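Side-chain contacts in protein A6 homolog (Fowlpox virus, PDB 6BR8), which binds phospholipids in its C-terminal part and is probably essential for the maturation of immature virions into mature virions: residues 93-98 and 125-130; 163-168 and 205-210; 214-219 and 239-244. One frame throughout, in Å; residues are numbered along the deposited sequence.

Contact 1: 93-98 and 125-130; sequences FGIKCF and ILFQTS. With 6OU ([(2~{R})-1-[2-azanylethoxy(oxidanyl)phosphoryl]oxy-3-hexadecanoyloxy-propan-2-yl] (~{Z})-octadec-9-enoate), chain D.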
loop_
_atom_site.group_PDB
_atom_site.type_symbol
_atom_site.label_atom_id
_atom_site.label_comp_id
_atom_site.label_asym_id
_atom_site.label_seq_id
_atom_site.Cartn_x
_atom_site.Cartn_y
_atom_site.Cartn_z
ATOM N N PHE A 93 12.459 -6.588 -11.829
ATOM C CA PHE A 93 13.454 -5.646 -11.334
ATOM C C PHE A 93 13.109 -5.187 -9.925
ATOM O O PHE A 93 13.982 -5.106 -9.055
ATOM C CB PHE A 93 13.550 -4.458 -12.285
ATOM C CG PHE A 93 14.517 -3.412 -11.850
ATOM C CD1 PHE A 93 15.856 -3.524 -12.157
ATOM C CD2 PHE A 93 14.087 -2.313 -11.130
ATOM C CE1 PHE A 93 16.750 -2.560 -11.758
ATOM C CE2 PHE A 93 14.974 -1.344 -10.733
ATOM C CZ PHE A 93 16.306 -1.467 -11.045
ATOM N N GLY A 94 11.832 -4.927 -9.670
ATOM C CA GLY A 94 11.439 -4.443 -8.359
ATOM C C GLY A 94 11.536 -5.495 -7.274
ATOM O O GLY A 94 11.764 -5.171 -6.105
ATOM N N ILE A 95 11.349 -6.764 -7.630
ATOM C CA ILE A 95 11.554 -7.817 -6.650
ATOM C C ILE A 95 13.034 -7.943 -6.335
ATOM O O ILE A 95 13.430 -8.056 -5.166
ATOM C CB ILE A 95 10.967 -9.138 -7.166
ATOM C CG1 ILE A 95 9.449 -9.097 -7.156
ATOM C CG2 ILE A 95 11.427 -10.291 -6.334
ATOM C CD1 ILE A 95 8.847 -10.381 -7.681
ATOM N N LYS A 96 13.878 -7.921 -7.369
ATOM C CA LYS A 96 15.309 -8.018 -7.143
ATOM C C LYS A 96 15.777 -6.895 -6.227
ATOM O O LYS A 96 16.514 -7.135 -5.270
ATOM C CB LYS A 96 16.067 -7.994 -8.471
ATOM C CG LYS A 96 17.570 -8.209 -8.299
ATOM N N CYS A 97 15.342 -5.659 -6.503
ATOM C CA CYS A 97 15.680 -4.533 -5.633
ATOM C C CYS A 97 15.153 -4.722 -4.219
ATOM O O CYS A 97 15.787 -4.264 -3.265
ATOM C CB CYS A 97 15.126 -3.221 -6.201
ATOM S SG CYS A 97 15.780 -2.775 -7.814
ATOM N N PHE A 98 14.007 -5.385 -4.067
ATOM C CA PHE A 98 13.423 -5.567 -2.743
ATOM C C PHE A 98 14.321 -6.424 -1.857
ATOM O O PHE A 98 14.507 -6.128 -0.671
ATOM C CB PHE A 98 12.032 -6.178 -2.883
ATOM C CG PHE A 98 11.253 -6.253 -1.597
ATOM C CD1 PHE A 98 10.459 -5.181 -1.187
ATOM C CD2 PHE A 98 11.265 -7.412 -0.823
ATOM C CE1 PHE A 98 9.713 -5.248 -0.016
ATOM C CE2 PHE A 98 10.514 -7.490 0.355
ATOM C CZ PHE A 98 9.736 -6.404 0.755
ATOM N N ILE A 125 3.698 -16.502 -9.974
ATOM C CA ILE A 125 4.497 -16.862 -11.151
ATOM C C ILE A 125 5.695 -15.927 -11.306
ATOM O O ILE A 125 6.837 -16.370 -11.485
ATOM C CB ILE A 125 3.626 -16.874 -12.420
ATOM C CG1 ILE A 125 2.574 -17.998 -12.347
ATOM C CG2 ILE A 125 4.516 -17.054 -13.667
ATOM N N LEU A 126 5.456 -14.617 -11.257
ATOM C CA LEU A 126 6.540 -13.664 -11.473
ATOM C C LEU A 126 7.511 -13.628 -10.308
ATOM O O LEU A 126 8.632 -13.138 -10.466
ATOM C CB LEU A 126 5.995 -12.258 -11.740
ATOM C CG LEU A 126 5.306 -12.034 -13.086
ATOM C CD1 LEU A 126 5.156 -10.562 -13.424
ATOM C CD2 LEU A 126 6.063 -12.748 -14.193
ATOM N N PHE A 127 7.130 -14.146 -9.143
ATOM C CA PHE A 127 8.138 -14.277 -8.102
ATOM C C PHE A 127 9.091 -15.427 -8.397
ATOM O O PHE A 127 10.283 -15.345 -8.083
ATOM C CB PHE A 127 7.494 -14.474 -6.735
ATOM C CG PHE A 127 8.500 -14.722 -5.646
ATOM C CD1 PHE A 127 9.058 -13.663 -4.949
ATOM C CD2 PHE A 127 8.914 -16.007 -5.348
ATOM C CE1 PHE A 127 9.991 -13.881 -3.964
ATOM C CE2 PHE A 127 9.859 -16.234 -4.366
ATOM C CZ PHE A 127 10.401 -15.170 -3.670
ATOM N N GLN A 128 8.583 -16.514 -8.978
ATOM C CA GLN A 128 9.466 -17.614 -9.342
ATOM C C GLN A 128 10.391 -17.200 -10.476
ATOM O O GLN A 128 11.562 -17.594 -10.509
ATOM C CB GLN A 128 8.640 -18.844 -9.726
ATOM C CG GLN A 128 7.996 -19.537 -8.543
ATOM C CD GLN A 128 9.015 -19.968 -7.500
ATOM O OE1 GLN A 128 8.864 -19.686 -6.312
ATOM N NE2 GLN A 128 10.057 -20.661 -7.943
ATOM N N THR A 129 9.877 -16.384 -11.399
ATOM C CA THR A 129 10.658 -15.900 -12.534
ATOM C C THR A 129 11.853 -15.071 -12.085
ATOM O O THR A 129 12.881 -15.043 -12.774
ATOM C CB THR A 129 9.742 -15.080 -13.452
ATOM O OG1 THR A 129 8.594 -15.864 -13.792
ATOM C CG2 THR A 129 10.445 -14.645 -14.725
ATOM N N SER A 130 11.739 -14.395 -10.933
ATOM C CA SER A 130 12.809 -13.521 -10.460
ATOM C C SER A 130 14.018 -14.311 -9.989
ATOM O O SER A 130 15.145 -13.803 -10.041
ATOM C CB SER A 130 12.297 -12.620 -9.337
ATOM O OG SER A 130 11.998 -13.369 -8.176
HETATM C C05 6OU D . 6.290 -5.940 -5.690
HETATM C C06 6OU D . 7.674 -5.440 -6.075
HETATM C C07 6OU D . 8.254 -4.516 -5.014
HETATM C C08 6OU D . 9.087 -3.411 -5.648
HETATM C C09 6OU D . 8.938 -2.097 -4.891
HETATM C C10 6OU D . 9.942 -1.955 -3.754
HETATM C C11 6OU D . 11.363 -2.185 -4.247
HETATM C C12 6OU D . 11.814 -1.127 -5.246
HETATM C C13 6OU D . 12.872 -0.228 -4.620
HETATM C C14 6OU D . 13.449 0.801 -5.583
HETATM C C15 6OU D . 14.333 0.193 -6.669
HETATM C C16 6OU D . 14.938 1.252 -7.593
HETATM O O17 6OU D . 16.077 1.203 -7.920
HETATM O O18 6OU D . 14.136 2.290 -8.070
HETATM C C19 6OU D . 13.013 1.811 -8.749
HETATM C C20 6OU D . 13.100 2.114 -10.244
HETATM C C21 6OU D . 14.176 3.170 -10.527
HETATM O O22 6OU D . 15.380 2.461 -10.404
HETATM O O24 6OU D . 17.942 2.461 -10.285
HETATM O O25 6OU D . 16.791 4.440 -11.233
HETATM O O26 6OU D . 16.947 2.263 -12.642
HETATM C C27 6OU D . 15.831 1.794 -13.354
HETATM C C28 6OU D . 15.253 2.955 -14.165
HETATM O O30 6OU D . 11.821 2.390 -10.783
HETATM C C31 6OU D . 11.047 3.523 -10.443
HETATM O O32 6OU D . 10.926 4.392 -11.241
HETATM C C33 6OU D . 10.293 3.652 -9.114
HETATM C C34 6OU D . 9.568 2.367 -8.731
HETATM C C35 6OU D . 8.151 2.632 -8.247
HETATM C C36 6OU D . 8.100 2.827 -6.738
HETATM C C37 6OU D . 6.864 2.170 -6.124
HETATM C C38 6OU D . 6.916 0.643 -6.140
HETATM C C39 6OU D . 5.531 -0.002 -6.195
HETATM C C40 6OU D . 4.910 -0.228 -4.818
#

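Contact 2: 163-168 and 205-210; sequences SEIMAS and VEEYEK. With PGV ((1R)-2-{[{[(2S)-2,3-dihydroxypropyl]oxy}(hydroxy)phosphoryl]oxy}-1-[(palmitoyloxy)methyl]ethyl (11E)-octadec-11-enoate), chain F.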
loop_
_atom_site.group_PDB
_atom_site.type_symbol
_atom_site.label_atom_id
_atom_site.label_comp_id
_atom_site.label_asym_id
_atom_site.label_seq_id
_atom_site.Cartn_x
_atom_site.Cartn_y
_atom_site.Cartn_z
ATOM N N SER A 163 -3.720 12.795 14.380
ATOM C CA SER A 163 -4.734 13.600 15.042
ATOM C C SER A 163 -4.818 15.003 14.455
ATOM O O SER A 163 -5.914 15.557 14.323
ATOM C CB SER A 163 -4.428 13.681 16.535
ATOM O OG SER A 163 -4.861 12.500 17.173
ATOM N N GLU A 164 -3.676 15.618 14.138
ATOM C CA GLU A 164 -3.722 17.005 13.685
ATOM C C GLU A 164 -4.260 17.121 12.271
ATOM O O GLU A 164 -5.013 18.056 11.980
ATOM C CB GLU A 164 -2.340 17.649 13.767
ATOM C CG GLU A 164 -1.875 17.850 15.192
ATOM C CD GLU A 164 -0.518 18.479 15.269
ATOM O OE1 GLU A 164 0.203 18.402 14.252
ATOM O OE2 GLU A 164 -0.181 19.037 16.343
ATOM N N ILE A 165 -3.879 16.185 11.395
ATOM C CA ILE A 165 -4.423 16.122 10.051
ATOM C C ILE A 165 -5.923 15.852 10.116
ATOM O O ILE A 165 -6.711 16.414 9.335
ATOM C CB ILE A 165 -3.664 15.044 9.242
ATOM C CG1 ILE A 165 -2.200 15.444 9.022
ATOM C CG2 ILE A 165 -4.313 14.811 7.886
ATOM C CD1 ILE A 165 -1.384 14.410 8.245
HETATM N N MSE A 166 -6.335 15.003 11.051
HETATM C CA MSE A 166 -7.742 14.668 11.202
HETATM C C MSE A 166 -8.574 15.866 11.576
HETATM O O MSE A 166 -9.671 16.061 11.010
HETATM C CB MSE A 166 -7.889 13.602 12.282
HETATM C CG MSE A 166 -9.341 13.164 12.424
HETATM SE SE MSE A 166 -9.461 11.699 13.736
HETATM C CE MSE A 166 -8.831 10.238 12.574
ATOM N N ALA A 167 -8.084 16.670 12.515
ATOM C CA ALA A 167 -8.791 17.853 12.982
ATOM C C ALA A 167 -8.868 18.890 11.874
ATOM O O ALA A 167 -9.915 19.496 11.648
ATOM C CB ALA A 167 -8.104 18.433 14.209
ATOM N N SER A 168 -7.752 19.093 11.182
ATOM C CA SER A 168 -7.713 20.057 10.097
ATOM C C SER A 168 -8.672 19.649 8.985
ATOM O O SER A 168 -9.392 20.484 8.411
ATOM C CB SER A 168 -6.281 20.159 9.585
ATOM O OG SER A 168 -6.261 20.880 8.373
ATOM N N VAL A 205 -2.487 17.681 -0.916
ATOM C CA VAL A 205 -1.244 18.427 -1.122
ATOM C C VAL A 205 -0.995 19.371 0.058
ATOM O O VAL A 205 0.110 19.434 0.612
ATOM C CB VAL A 205 -1.289 19.186 -2.462
ATOM C CG1 VAL A 205 -0.323 20.398 -2.451
ATOM C CG2 VAL A 205 -0.889 18.272 -3.609
ATOM N N GLU A 206 -2.018 20.098 0.488
ATOM C CA GLU A 206 -1.759 21.098 1.513
ATOM C C GLU A 206 -1.393 20.433 2.849
ATOM O O GLU A 206 -0.437 20.834 3.516
ATOM C CB GLU A 206 -2.953 22.060 1.631
ATOM C CG GLU A 206 -2.751 23.175 2.617
ATOM N N GLU A 207 -2.129 19.403 3.256
ATOM C CA GLU A 207 -1.763 18.731 4.493
ATOM C C GLU A 207 -0.369 18.145 4.389
ATOM O O GLU A 207 0.394 18.173 5.357
ATOM C CB GLU A 207 -2.781 17.641 4.840
ATOM C CG GLU A 207 -4.176 18.184 4.998
ATOM C CD GLU A 207 -4.278 19.112 6.174
ATOM O OE1 GLU A 207 -3.517 18.908 7.134
ATOM O OE2 GLU A 207 -5.109 20.046 6.140
ATOM N N TYR A 208 -0.006 17.634 3.214
ATOM C CA TYR A 208 1.316 17.046 3.057
ATOM C C TYR A 208 2.403 18.107 3.196
ATOM O O TYR A 208 3.403 17.894 3.887
ATOM C CB TYR A 208 1.442 16.357 1.705
ATOM C CG TYR A 208 2.836 15.775 1.464
ATOM C CD1 TYR A 208 3.793 16.461 0.749
ATOM C CD2 TYR A 208 3.182 14.535 1.995
ATOM C CE1 TYR A 208 5.067 15.913 0.518
ATOM C CE2 TYR A 208 4.425 13.984 1.785
ATOM C CZ TYR A 208 5.384 14.676 1.051
ATOM O OH TYR A 208 6.660 14.132 0.846
ATOM N N GLU A 209 2.239 19.240 2.511
ATOM C CA GLU A 209 3.226 20.304 2.590
ATOM C C GLU A 209 3.286 20.895 3.988
ATOM O O GLU A 209 4.372 21.165 4.508
ATOM C CB GLU A 209 2.922 21.385 1.563
ATOM C CG GLU A 209 2.882 20.846 0.161
ATOM C CD GLU A 209 4.229 20.304 -0.293
ATOM O OE1 GLU A 209 5.268 20.960 -0.066
ATOM O OE2 GLU A 209 4.256 19.213 -0.890
ATOM N N LYS A 210 2.135 21.084 4.626
ATOM C CA LYS A 210 2.171 21.682 5.950
ATOM C C LYS A 210 2.945 20.829 6.937
ATOM O O LYS A 210 3.558 21.362 7.854
ATOM C CB LYS A 210 0.774 21.899 6.502
ATOM C CG LYS A 210 0.215 23.252 6.200
ATOM C CD LYS A 210 -0.925 23.600 7.132
ATOM C CE LYS A 210 -2.077 22.654 6.949
ATOM N NZ LYS A 210 -2.773 22.396 8.241
HETATM C C01 PGV F . 2.371 18.066 -7.226
HETATM C C02 PGV F . 0.995 18.443 -8.001
HETATM C C03 PGV F . 0.078 19.198 -7.003
HETATM C C04 PGV F . 0.156 22.555 -7.012
HETATM C C05 PGV F . 1.638 22.273 -6.622
HETATM C C06 PGV F . 2.470 23.617 -6.620
HETATM O O01 PGV F . 0.396 17.231 -8.409
HETATM O O02 PGV F . -0.059 16.264 -6.449
HETATM O O03 PGV F . 2.529 18.894 -6.068
HETATM O O04 PGV F . 2.342 19.045 -3.850
HETATM O O05 PGV F . 2.128 21.438 -7.654
HETATM O O06 PGV F . 2.173 24.340 -7.808
HETATM O O11 PGV F . -1.119 19.647 -7.580
HETATM O O12 PGV F . -0.075 22.116 -8.326
HETATM O O13 PGV F . -2.555 21.502 -8.709
HETATM O O14 PGV F . -0.767 20.323 -10.100
HETATM C C1 PGV F . -0.481 16.601 -7.559
HETATM C C2 PGV F . -1.928 16.325 -7.969
HETATM C C3 PGV F . -2.510 15.027 -7.403
HETATM C C4 PGV F . -2.690 15.058 -5.865
HETATM C C5 PGV F . -2.943 13.669 -5.267
HETATM C C6 PGV F . -1.849 13.274 -4.284
HETATM C C7 PGV F . -1.755 11.760 -4.060
HETATM C C8 PGV F . -3.119 11.032 -3.991
HETATM C C9 PGV F . -2.950 9.491 -3.801
HETATM C C10 PGV F . -1.467 9.086 -3.587
HETATM C C19 PGV F . 2.479 18.306 -4.824
HETATM C C20 PGV F . 2.567 16.817 -4.612
HETATM C C21 PGV F . 2.473 16.427 -3.116
HETATM C C22 PGV F . 3.644 15.522 -2.756
HETATM C C23 PGV F . 3.235 14.186 -2.118
HETATM C C24 PGV F . 4.461 13.287 -1.949
HETATM C C25 PGV F . 4.097 11.833 -1.670
HETATM C C26 PGV F . 5.188 11.087 -0.902
HETATM C C27 PGV F . 4.680 9.772 -0.255
HETATM C C28 PGV F . 5.771 8.678 -0.234
HETATM C C29 PGV F . 5.253 7.252 0.106
HETATM C C30 PGV F . 6.139 6.137 -0.530
HETATM C C31 PGV F . 6.253 4.822 0.296
HETATM C C32 PGV F . 7.725 4.317 0.415
HETATM C C33 PGV F . 8.336 4.465 1.834
HETATM C C34 PGV F . 9.855 4.719 1.782
#

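Contact 3: 214-219 and 239-244; sequences TLISIV and FIFDFI. With 6OU ([(2~{R})-1-[2-azanylethoxy(oxidanyl)phosphoryl]oxy-3-hexadecanoyloxy-propan-2-yl] (~{Z})-octadec-9-enoate), chain C.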
loop_
_atom_site.group_PDB
_atom_site.type_symbol
_atom_site.label_atom_id
_atom_site.label_comp_id
_atom_site.label_asym_id
_atom_site.label_seq_id
_atom_site.Cartn_x
_atom_site.Cartn_y
_atom_site.Cartn_z
ATOM N N THR A 214 7.646 16.935 9.857
ATOM C CA THR A 214 7.245 15.861 10.753
ATOM C C THR A 214 7.185 14.511 10.048
ATOM O O THR A 214 7.703 13.514 10.551
ATOM C CB THR A 214 5.901 16.196 11.363
ATOM O OG1 THR A 214 6.057 17.417 12.105
ATOM C CG2 THR A 214 5.460 15.047 12.284
ATOM N N LEU A 215 6.522 14.431 8.894
ATOM C CA LEU A 215 6.285 13.099 8.344
ATOM C C LEU A 215 7.602 12.429 7.956
ATOM O O LEU A 215 7.836 11.255 8.251
ATOM C CB LEU A 215 5.349 13.172 7.141
ATOM C CG LEU A 215 5.203 11.779 6.535
ATOM C CD1 LEU A 215 4.465 10.865 7.473
ATOM C CD2 LEU A 215 4.500 11.907 5.193
ATOM N N ILE A 216 8.461 13.167 7.257
ATOM C CA ILE A 216 9.767 12.639 6.881
ATOM C C ILE A 216 10.548 12.250 8.127
ATOM O O ILE A 216 11.107 11.149 8.215
ATOM C CB ILE A 216 10.528 13.681 6.054
ATOM C CG1 ILE A 216 9.773 13.967 4.754
ATOM C CG2 ILE A 216 12.017 13.255 5.845
ATOM C CD1 ILE A 216 9.826 12.848 3.754
ATOM N N SER A 217 10.621 13.164 9.096
ATOM C CA SER A 217 11.357 12.896 10.326
ATOM C C SER A 217 10.911 11.595 10.967
ATOM O O SER A 217 11.732 10.716 11.228
ATOM C CB SER A 217 11.160 14.030 11.311
ATOM O OG SER A 217 11.636 13.655 12.586
ATOM N N ILE A 218 9.602 11.455 11.216
ATOM C CA ILE A 218 9.067 10.236 11.814
ATOM C C ILE A 218 9.507 9.013 11.029
ATOM O O ILE A 218 10.067 8.065 11.591
ATOM C CB ILE A 218 7.536 10.310 11.887
ATOM C CG1 ILE A 218 7.097 11.196 13.051
ATOM C CG2 ILE A 218 6.946 8.908 11.965
ATOM C CD1 ILE A 218 5.614 11.424 13.072
ATOM N N VAL A 219 9.236 8.999 9.718
ATOM C CA VAL A 219 9.568 7.807 8.951
ATOM C C VAL A 219 11.080 7.583 8.911
ATOM O O VAL A 219 11.549 6.443 9.022
ATOM C CB VAL A 219 8.933 7.899 7.559
ATOM C CG1 VAL A 219 9.242 6.661 6.731
ATOM C CG2 VAL A 219 7.426 8.057 7.737
ATOM N N PHE A 239 14.830 11.790 0.131
ATOM C CA PHE A 239 15.058 11.592 -1.295
ATOM C C PHE A 239 14.010 10.675 -1.930
ATOM O O PHE A 239 13.559 10.926 -3.053
ATOM C CB PHE A 239 16.441 11.023 -1.518
ATOM C CG PHE A 239 16.632 10.516 -2.888
ATOM C CD1 PHE A 239 16.920 11.397 -3.913
ATOM C CD2 PHE A 239 16.533 9.164 -3.164
ATOM C CE1 PHE A 239 17.110 10.934 -5.200
ATOM C CE2 PHE A 239 16.723 8.701 -4.435
ATOM C CZ PHE A 239 17.010 9.582 -5.458
ATOM N N ILE A 240 13.626 9.596 -1.250
ATOM C CA ILE A 240 12.587 8.732 -1.793
ATOM C C ILE A 240 11.288 9.503 -1.970
ATOM O O ILE A 240 10.594 9.363 -2.991
ATOM C CB ILE A 240 12.376 7.511 -0.883
ATOM C CG1 ILE A 240 13.588 6.578 -0.951
ATOM C CG2 ILE A 240 11.050 6.805 -1.266
ATOM C CD1 ILE A 240 13.536 5.446 0.038
ATOM N N PHE A 241 10.925 10.310 -0.970
ATOM C CA PHE A 241 9.637 11.002 -1.003
ATOM C C PHE A 241 9.639 12.093 -2.072
ATOM O O PHE A 241 8.664 12.248 -2.824
ATOM C CB PHE A 241 9.316 11.590 0.378
ATOM C CG PHE A 241 8.582 10.641 1.295
ATOM C CD1 PHE A 241 8.985 9.327 1.422
ATOM C CD2 PHE A 241 7.497 11.062 2.029
ATOM C CE1 PHE A 241 8.320 8.440 2.259
ATOM C CE2 PHE A 241 6.824 10.180 2.879
ATOM C CZ PHE A 241 7.253 8.853 2.990
ATOM N N ASP A 242 10.729 12.857 -2.162
ATOM C CA ASP A 242 10.834 13.837 -3.234
ATOM C C ASP A 242 10.824 13.168 -4.589
ATOM O O ASP A 242 10.391 13.774 -5.568
ATOM C CB ASP A 242 12.094 14.688 -3.103
ATOM C CG ASP A 242 12.024 15.665 -1.940
ATOM O OD1 ASP A 242 13.079 16.242 -1.598
ATOM O OD2 ASP A 242 10.929 15.846 -1.361
ATOM N N PHE A 243 11.308 11.932 -4.666
ATOM C CA PHE A 243 11.393 11.234 -5.942
ATOM C C PHE A 243 10.017 10.844 -6.450
ATOM O O PHE A 243 9.659 11.145 -7.595
ATOM C CB PHE A 243 12.250 9.990 -5.795
ATOM C CG PHE A 243 12.260 9.125 -7.017
ATOM C CD1 PHE A 243 11.292 8.144 -7.202
ATOM C CD2 PHE A 243 13.232 9.296 -7.985
ATOM C CE1 PHE A 243 11.291 7.360 -8.317
ATOM C CE2 PHE A 243 13.242 8.488 -9.123
ATOM C CZ PHE A 243 12.269 7.523 -9.280
ATOM N N ILE A 244 9.261 10.132 -5.612
ATOM C CA ILE A 244 7.890 9.777 -5.920
ATOM C C ILE A 244 7.082 11.034 -6.224
ATOM O O ILE A 244 6.212 11.031 -7.106
ATOM C CB ILE A 244 7.325 8.945 -4.750
ATOM C CG1 ILE A 244 7.956 7.560 -4.761
ATOM C CG2 ILE A 244 5.805 8.832 -4.799
ATOM C CD1 ILE A 244 7.441 6.666 -3.678
HETATM C C01 6OU C . 3.952 4.868 8.263
HETATM C C02 6OU C . 4.918 3.784 8.742
HETATM C C03 6OU C . 6.366 4.052 8.332
HETATM C C04 6OU C . 7.180 2.773 8.119
HETATM C C05 6OU C . 8.611 3.059 7.663
HETATM C C06 6OU C . 9.192 1.959 6.774
HETATM C C07 6OU C . 10.134 2.533 5.716
HETATM C C08 6OU C . 11.187 1.519 5.270
HETATM C C09 6OU C . 11.972 1.983 4.041
HETATM C C10 6OU C . 11.692 1.110 2.822
HETATM C C11 6OU C . 12.292 1.691 1.549
HETATM C C12 6OU C . 13.287 0.716 0.933
HETATM C C13 6OU C . 13.294 0.778 -0.588
HETATM C C14 6OU C . 14.717 0.905 -1.102
HETATM C C15 6OU C . 15.277 2.311 -0.940
HETATM C C16 6OU C . 15.686 2.820 -2.313
HETATM O O17 6OU C . 15.420 2.158 -3.252
HETATM O O18 6OU C . 16.357 4.032 -2.481
HETATM C C19 6OU C . 15.836 4.818 -3.513
HETATM C C20 6OU C . 16.638 4.530 -4.777
HETATM C C21 6OU C . 18.004 5.210 -4.666
HETATM O O22 6OU C . 18.958 4.225 -4.360
HETATM O O24 6OU C . 20.425 4.084 -6.466
HETATM O O25 6OU C . 21.290 3.194 -4.375
HETATM O O26 6OU C . 21.239 5.733 -4.609
HETATM C C27 6OU C . 21.055 6.357 -3.368
HETATM N N29 6OU C . 19.991 8.351 -2.385
HETATM O O30 6OU C . 15.977 4.905 -5.966
HETATM C C31 6OU C . 14.836 5.728 -5.928
HETATM O O32 6OU C . 14.941 6.900 -5.827
HETATM C C33 6OU C . 13.432 5.145 -6.087
HETATM C C34 6OU C . 12.595 5.204 -4.816
HETATM C C35 6OU C . 11.379 4.294 -4.925
HETATM C C36 6OU C . 11.378 3.177 -3.892
HETATM C C37 6OU C . 10.122 3.224 -3.037
HETATM C C38 6OU C . 10.049 2.044 -2.077
HETATM C C39 6OU C . 8.701 1.334 -2.187
HETATM C C40 6OU C . 8.261 0.688 -0.876
HETATM C C41 6OU C . 8.864 -0.461 -0.641
HETATM C C42 6OU C . 8.943 -0.784 0.854
HETATM C C43 6OU C . 7.627 -0.549 1.601
HETATM C C44 6OU C . 7.835 0.086 2.982
HETATM C C45 6OU C . 6.799 1.166 3.328
HETATM C C46 6OU C . 5.359 0.655 3.294
HETATM C C47 6OU C . 4.385 1.680 3.863
HETATM C C48 6OU C . 2.939 1.202 3.831
HETATM C C49 6OU C . 1.936 2.333 4.042
#

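Contact 1: 93-98 and 125-130
Ile-95 carries this contact. It reaches from helix 88-98 to the short helix 125-130 with both of its branches. The segment axes come within 9.7 Å and are inclined at 65° between their N-to-C directions.

The apolar part of the contact belongs to Ile-95. The torsion chi1 of -71° sets CG1 beside the backbone N, and CD1 extends outward from it. CD1 ends over the backbone of helix 125-130, 3.9 Å from Leu-126 O and 4.0 Å from Phe-127 CA. It also meets the Phe-127 ring obliquely. The other branch, CG2, rests 3.6 Å from Ser-130 OG. Phe-127 stands edge-to-face with Phe-137, whose ring also meets Phe-98.

No hydrogen bond crosses between the segments. The polar bonds near this surface run within helix 125-130. Ser-130 OG donates to Phe-127 O at 2.6 Å, tilted 28° from the carbonyl plane. This turns the hydroxyl back onto its own helix, and the methyl group CG2 of Ile-95 packs beside it. The same OG has a second, weak hydrogen bond with Val-132 N.

Residues on other sides of helix 88-98 meet the chain D lipid. Gly-94 has no side chain, and its O lies 3.2 Å from C08 in an acyl chain of this phospholipid. Cys-97 SG is 3.5 Å from C15 of the same lipid. Phe-98 has C10 near its ring plane, at the edge. Phe-93 CE2 comes within 3.8 Å of O22, the ester oxygen between glycerol and phosphate. Ile-95 also belongs to a phosphatidylethanolamine pocket.

One helix therefore serves two surfaces, packing on helix 125-130 through Ile-95 and bordering a bound phosphatidylethanolamine. The arrangement is that of a helical wall of a lipid-binding pocket.

Contact 2: 163-168 and 205-210
Ser-168 and Glu-207 tie together a roughly antiparallel helix pair, 156-170 with 197-210, next to the phosphatidylglycerol site. The short segments run at 142° to each other, with axes 11.2 Å apart at closest approach. They bury little surface, and a single hydrogen bond crosses between them.

Ser-168 OG donates to Glu-207 OE2 at 2.6 Å. The hydroxyl meets the syn side of the carboxylate, 28° out of its plane. Glu-207 folds to get there: chi2 of -65° bends the chain. Its carboxylate has further charged neighbours, though both pairs are long. Lys-210 NZ forms a long salt bridge with OE1 at 3.7 Å, and Lys-172 makes a weak, long ion pair with OE2. Together these positive charges would be expected to favour the ionised form of this buried glutamate.

Ile-165 packs alongside the Glu-207 side chain. The two slide past each other in opposite directions, with Ile-165 CG1 4.2 Å from Glu-207 OE1.

Helix 197-210 also serves the lipid. Val-205 CG1 lies 3.3 Å from O04, an ester carbonyl oxygen of the lipid. Tyr-208 points away from helix 156-170 and lays one ring face along an acyl chain. Atom C23 of that chain sits over the centre of the ring, 3.6 Å above its plane.

Contact 3: 214-219 and 239-244
The backbone bond from Ile-218 N to Thr-214 O, 2.9 Å long, belongs to the helical turn that brings Leu-215 and Ile-216 up to Phe-241. No hydrogen bond joins the two segments. Their contact is apolar and centres on the Phe-241 ring.

Leu-215 CD2 comes to the edge of that ring, near its plane, 3.7 Å from Phe-241 CE2. The two side chains cross at about a right angle. Ile-216 arrives differently. Its chi2 of -72° bends CD1 round toward the ring, which it meets obliquely, 3.4 Å from Phe-241 CD2.

Other side chains of helix 239-244 face lipid. Ile-240 CD1 lies 3.7 Å from C15 of the chain C phospholipid. Phe-243 CD1 is 3.8 Å from C33 in its second acyl chain. The ethanolamine N29 is 3.6 Å above one face of Phe-239, toward the rim. Val-219 CG1, on the other segment, touches C05 near the end of a tail.

Asp-242 adds a salt bridge to Lys-212, tying helix 237-249 to the start of helix 212-225. Tyr-208 of helix 197-210 packs on both Leu-215 and Phe-241, and helix 156-170 lies against Leu-215 through Leu-161.

How the contacts relate
All three contacts are partly buried helix pairs in the lipid-binding C-terminal part of the protein. None is pure core. Contacts 1 and 2 lie on opposite sides of the chain's centre, with their own centres about 36 Å apart. Contacts 2 and 3 are neighbours: helices 197-210 and 212-225 follow each other in the chain, and Tyr-208 OH packs 3.4 Å from Phe-241 CD2. Contact 2 joins its helices by a hydrogen bond, with charged groups around it, whereas contacts 1 and 3 rely on aliphatic and aromatic packing. In contacts 1 and 2 one helix borders lipid, phosphatidylethanolamine and phosphatidylglycerol respectively. In contact 3 both helices do, and it touches both kinds.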